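Local coordinates for host-nuclease inhibitor protein Gam, putative (Desulfovibrio vulgaris, PDB 2P2U), which probably binds double-stranded DNA and, as a Mu Gam-like protein, may shield DNA ends from host nucleases, at residues M111-L116 against E123-K128; W139-L144 against L149-T154. All coordinates share one frame; numbering follows the deposited sequence.

Contact 1: M111-L116 against E123-K128; sequences MTLERL and EGIRIK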
# COMPACT_ATOMS: atom_id res chain seq x y z
N MSE A 111 16.51 -17.15 -10.99
CA MSE A 111 17.54 -17.78 -11.80
C MSE A 111 17.97 -16.89 -12.96
O MSE A 111 19.15 -16.89 -13.36
CB MSE A 111 17.14 -19.17 -12.24
CG MSE A 111 16.72 -20.08 -11.08
SE MSE A 111 15.59 -21.61 -11.72
CE MSE A 111 16.69 -22.05 -13.33
N THR A 112 17.05 -16.10 -13.48
CA THR A 112 17.37 -15.09 -14.47
C THR A 112 18.32 -14.03 -13.93
O THR A 112 19.31 -13.62 -14.62
CB THR A 112 16.12 -14.48 -14.95
OG1 THR A 112 15.46 -15.49 -15.73
CG2 THR A 112 16.31 -13.24 -15.80
N LEU A 113 18.08 -13.58 -12.69
CA LEU A 113 19.07 -12.67 -12.04
C LEU A 113 20.48 -13.24 -11.94
O LEU A 113 21.44 -12.52 -12.12
CB LEU A 113 18.62 -12.31 -10.62
CG LEU A 113 17.42 -11.41 -10.78
CD1 LEU A 113 16.68 -11.12 -9.48
CD2 LEU A 113 17.85 -10.09 -11.44
N GLU A 114 20.60 -14.50 -11.56
CA GLU A 114 21.89 -15.02 -11.26
C GLU A 114 22.54 -15.17 -12.60
O GLU A 114 23.74 -14.94 -12.77
CB GLU A 114 21.80 -16.32 -10.43
CG GLU A 114 23.15 -16.96 -10.06
CD GLU A 114 24.26 -15.96 -9.61
OE1 GLU A 114 25.45 -16.13 -10.01
OE2 GLU A 114 23.92 -14.99 -8.87
N ARG A 115 21.75 -15.51 -13.61
CA ARG A 115 22.37 -15.52 -14.89
C ARG A 115 22.77 -14.23 -15.35
O ARG A 115 23.81 -14.19 -15.98
CB ARG A 115 21.44 -15.95 -15.94
CG ARG A 115 21.21 -17.35 -15.83
CD ARG A 115 20.36 -17.84 -16.97
NE ARG A 115 19.90 -19.24 -16.71
CZ ARG A 115 19.21 -20.11 -17.57
NH1 ARG A 115 18.86 -19.78 -18.82
NH2 ARG A 115 18.84 -21.35 -17.22
N LEU A 116 21.93 -13.20 -15.20
CA LEU A 116 22.34 -11.85 -15.62
C LEU A 116 23.67 -11.57 -14.98
O LEU A 116 24.50 -10.90 -15.56
CB LEU A 116 21.27 -10.80 -15.30
CG LEU A 116 20.16 -10.89 -16.40
CD1 LEU A 116 18.83 -10.39 -15.91
CD2 LEU A 116 20.60 -10.19 -17.66
N GLU A 123 23.10 -3.79 -16.14
CA GLU A 123 21.87 -3.12 -16.69
C GLU A 123 20.59 -3.95 -16.62
O GLU A 123 19.49 -3.41 -16.62
CB GLU A 123 22.04 -2.67 -18.17
CG GLU A 123 22.83 -3.60 -19.10
CD GLU A 123 24.35 -3.51 -18.85
OE1 GLU A 123 24.84 -3.85 -17.74
OE2 GLU A 123 25.08 -3.07 -19.77
N GLY A 124 20.73 -5.27 -16.56
CA GLY A 124 19.58 -6.08 -16.41
C GLY A 124 18.96 -6.10 -15.03
O GLY A 124 17.84 -6.62 -14.86
N ILE A 125 19.68 -5.58 -14.03
CA ILE A 125 19.32 -5.81 -12.62
C ILE A 125 18.87 -4.55 -11.87
O ILE A 125 19.51 -3.54 -11.94
CB ILE A 125 20.46 -6.57 -11.88
CG1 ILE A 125 20.66 -7.92 -12.52
CG2 ILE A 125 20.06 -6.91 -10.48
CD1 ILE A 125 21.96 -8.59 -12.25
N ARG A 126 17.77 -4.63 -11.16
CA ARG A 126 17.34 -3.51 -10.31
C ARG A 126 17.56 -3.77 -8.81
O ARG A 126 17.00 -4.71 -8.29
CB ARG A 126 15.87 -3.23 -10.57
CG ARG A 126 15.60 -2.23 -11.63
CD ARG A 126 14.20 -2.48 -12.23
NE ARG A 126 13.59 -1.22 -12.68
CZ ARG A 126 14.15 -0.36 -13.55
NH1 ARG A 126 15.33 -0.58 -14.11
NH2 ARG A 126 13.52 0.75 -13.87
N ILE A 127 18.33 -2.94 -8.10
CA ILE A 127 18.74 -3.27 -6.70
C ILE A 127 18.10 -2.29 -5.74
O ILE A 127 17.97 -1.16 -6.06
CB ILE A 127 20.31 -3.18 -6.49
CG1 ILE A 127 21.06 -3.75 -7.69
CG2 ILE A 127 20.75 -3.90 -5.19
CD1 ILE A 127 22.65 -3.66 -7.71
N LYS A 128 17.72 -2.71 -4.55
CA LYS A 128 17.29 -1.77 -3.53
C LYS A 128 17.87 -2.23 -2.23
O LYS A 128 17.46 -3.25 -1.69
CB LYS A 128 15.78 -1.61 -3.52
CG LYS A 128 15.19 -0.88 -2.31
CD LYS A 128 14.52 -1.91 -1.28
CE LYS A 128 13.29 -1.38 -0.45
NZ LYS A 128 12.21 -0.87 -1.38
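Ile125 lies against one side of the helix, where Leu113 and Leu116 receive it one turn apart. Its CG1-CD1 arm reaches both leucines, while CG2 meets Leu113 CD2 alone. CG1 stands beside the backbone N and anti to the carbonyl carbon (chi1 -62°), and from there the chain runs extended to CD1. This carries the CD1 end to the helix, 3.8 Å from Leu116 CB, and sets it over the helix backbone, 4.0 Å from Leu113 O. Leu113 touches through CD2, which lies 3.7 Å from Ile125 CG1 and 4.0 Å from Ile125 CG2. The two side chains cross obliquely.

The arrangement is a helix-turn-strand unit. Helix 109-118 packs its apolar side on the start of strand 125-131. A short connection turns the chain, so that the strand leaves steeply across the helix. Strand 125-131 pairs antiparallel with a strand of the second subunit, so the helix packs next to a sheet that continues across the dimer interface.

Leu116 uses two parts of its side chain. Its CB meets the isoleucine, while Leu116 CD1 reaches the backbone of Gly124, 4.0 Å from Gly124 O. Gly124 brings the backbone close here: its CA is 6.4 Å from Leu116 CA, the shortest such spacing in the contact. Between Leu113 CA and Ile125 CA the gap is 6.9 Å. All the touching between the segments is van der Waals packing, and most of it is buried. Ile121, in the connection, also touches Leu116. From the second subunit, Val131 packs on Leu113 and Met136 on Leu116.

Contact 2: W139-L144 against L149-T154; sequences WPDERL and LKRRTT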
# COMPACT_ATOMS: atom_id res chain seq x y z
N TRP A 139 25.62 -4.60 18.10
CA TRP A 139 26.92 -3.86 18.06
C TRP A 139 27.17 -2.92 19.23
O TRP A 139 26.25 -2.24 19.67
CB TRP A 139 27.03 -3.01 16.77
CG TRP A 139 27.24 -3.85 15.53
CD1 TRP A 139 27.05 -5.20 15.41
CD2 TRP A 139 27.62 -3.39 14.23
NE1 TRP A 139 27.31 -5.60 14.15
CE2 TRP A 139 27.66 -4.51 13.39
CE3 TRP A 139 27.95 -2.12 13.70
CZ2 TRP A 139 28.01 -4.43 12.02
CZ3 TRP A 139 28.31 -2.03 12.34
CH2 TRP A 139 28.33 -3.19 11.53
N PRO A 140 28.42 -2.82 19.67
CA PRO A 140 28.87 -1.72 20.54
C PRO A 140 28.75 -0.34 19.89
O PRO A 140 28.71 -0.23 18.71
CB PRO A 140 30.36 -2.02 20.75
CG PRO A 140 30.74 -3.01 19.71
CD PRO A 140 29.51 -3.76 19.33
N ASP A 141 28.73 0.72 20.68
CA ASP A 141 28.64 2.10 20.18
C ASP A 141 29.70 2.58 19.17
O ASP A 141 29.43 3.48 18.33
CB ASP A 141 28.67 3.02 21.38
CG ASP A 141 27.35 3.15 21.97
OD1 ASP A 141 26.88 2.19 22.61
OD2 ASP A 141 26.74 4.20 21.75
N GLU A 142 30.92 2.03 19.32
CA GLU A 142 32.05 2.33 18.47
C GLU A 142 31.92 1.72 17.10
O GLU A 142 32.35 2.37 16.14
CB GLU A 142 33.37 1.84 19.04
CG GLU A 142 33.47 1.85 20.45
CD GLU A 142 32.94 0.55 21.07
OE1 GLU A 142 33.21 -0.56 20.50
OE2 GLU A 142 32.24 0.69 22.13
N ARG A 143 31.45 0.48 16.99
CA ARG A 143 31.25 -0.12 15.69
C ARG A 143 30.15 0.63 14.95
O ARG A 143 30.25 0.95 13.77
CB ARG A 143 30.97 -1.59 15.80
CG ARG A 143 32.26 -2.34 16.15
CD ARG A 143 32.12 -3.84 15.98
NE ARG A 143 32.12 -4.18 14.56
CZ ARG A 143 31.49 -5.22 14.01
NH1 ARG A 143 30.75 -6.04 14.74
NH2 ARG A 143 31.59 -5.44 12.69
N LEU A 144 29.12 1.02 15.68
CA LEU A 144 28.13 1.82 15.08
C LEU A 144 28.74 3.11 14.59
O LEU A 144 28.37 3.56 13.51
CB LEU A 144 27.00 2.09 16.06
CG LEU A 144 26.30 0.85 16.57
CD1 LEU A 144 25.32 1.33 17.64
CD2 LEU A 144 25.58 0.10 15.41
N LEU A 149 26.48 5.42 12.50
CA LEU A 149 25.22 5.15 13.21
C LEU A 149 25.31 5.44 14.74
O LEU A 149 26.35 5.21 15.35
CB LEU A 149 24.82 3.69 13.00
CG LEU A 149 24.38 3.32 11.60
CD1 LEU A 149 24.07 1.87 11.41
CD2 LEU A 149 23.18 4.13 11.23
N LYS A 150 24.25 5.94 15.39
CA LYS A 150 24.35 6.00 16.86
C LYS A 150 23.11 5.44 17.52
O LYS A 150 22.00 5.55 16.98
CB LYS A 150 24.67 7.44 17.40
CG LYS A 150 23.73 8.57 16.84
CD LYS A 150 23.97 9.91 17.47
CE LYS A 150 23.30 11.01 16.64
NZ LYS A 150 23.47 12.37 17.29
N ARG A 151 23.32 4.83 18.68
CA ARG A 151 22.27 4.47 19.61
C ARG A 151 21.71 5.75 20.21
O ARG A 151 22.44 6.49 20.77
CB ARG A 151 22.91 3.64 20.68
CG ARG A 151 21.97 2.76 21.39
CD ARG A 151 22.16 1.32 21.04
NE ARG A 151 23.55 0.95 21.17
CZ ARG A 151 24.05 -0.24 20.84
NH1 ARG A 151 23.28 -1.21 20.38
NH2 ARG A 151 25.35 -0.43 20.96
N ARG A 152 20.44 6.08 20.00
CA ARG A 152 19.76 7.25 20.61
C ARG A 152 18.95 6.64 21.75
O ARG A 152 18.08 5.77 21.50
CB ARG A 152 18.76 7.85 19.62
CG ARG A 152 18.36 9.29 19.86
CD ARG A 152 16.83 9.48 19.81
NE ARG A 152 16.16 9.64 18.49
CZ ARG A 152 15.11 8.91 18.07
NH1 ARG A 152 14.58 9.17 16.88
NH2 ARG A 152 14.59 7.92 18.81
N THR A 153 19.22 7.02 22.99
CA THR A 153 18.46 6.38 24.05
C THR A 153 17.47 7.33 24.80
O THR A 153 17.88 8.19 25.58
CB THR A 153 19.34 5.42 24.90
OG1 THR A 153 18.53 4.32 25.30
CG2 THR A 153 19.98 6.09 26.15
N THR A 154 16.17 7.18 24.53
CA THR A 154 15.12 8.06 25.11
C THR A 154 14.49 7.53 26.43
O THR A 154 14.19 6.34 26.52
CB THR A 154 14.02 8.35 24.02
OG1 THR A 154 14.25 9.63 23.43
CG2 THR A 154 12.63 8.34 24.60
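The Arg151 guanidinium is covered on one face by Leu144, whose CD1 sits over the centre of the group, 3.7 Å above its plane. Its edge is mixed: Asp141 OD1, Trp139 O and Pro140 CA all lie in or near the plane. A second flat pair belongs to the helix segment itself. Arg143 NH1 lies 3.5 Å above one face of the Trp139 ring, displaced toward the rim.

Arg151 NH2 makes both polar edge contacts. It is hydrogen-bonded to Trp139 O, although the modelled length is too short to be trusted at this resolution. It also takes part in a long salt bridge, Arg151 NH2 to Asp141 OD1 at 3.5 Å, whose hydrogen bond is weak though its N-H...O angle is 163°. The carboxylate is not coplanar with the guanidinium; the two planes are 53° apart. The arginine leaves the strand with CG anti to the backbone N (chi1 -157°), then bends at chi2 and chi3. The bends bring the charged end back to the start of helix 141-146. Gln137 O accepts a weak hydrogen bond from Arg151 NH1.

At the other end of the unit, Leu149 N donates to Leu144 O at 2.8 Å. This bond closes the turn between the helix and strand 149-161. Beside it the two leucines meet, with CB of Leu144 4.1 Å from CB of Leu149.

This is a short helix that packs on the strand following it, and the strand joins an antiparallel ladder with the second subunit.

The nearby carboxylate would favour the charged guanidinium. The carboxylate, and probably the carbonyl, would steady the cation and so hold the strand to the start of the helix.

From the N terminus the chain runs through the long helix 15-74 and strand 91-103 before it reaches contact 1. There the start of strand 125-131 comes back against helix 109-118, and six residues separate the two segments. The chain then passes helix 133-136 and enters contact 2, where helix 141-146 folds on strand 149-161 across four intervening residues. The two contacts are in series and neither nests in the other. Their centres are about 34 Å apart, and they do not touch within the chain. The second subunit joins both: each strand pairs with one of its strands, and Leu116 and Ile121 of one subunit meet Trp139 and Arg143, respectively, of the other.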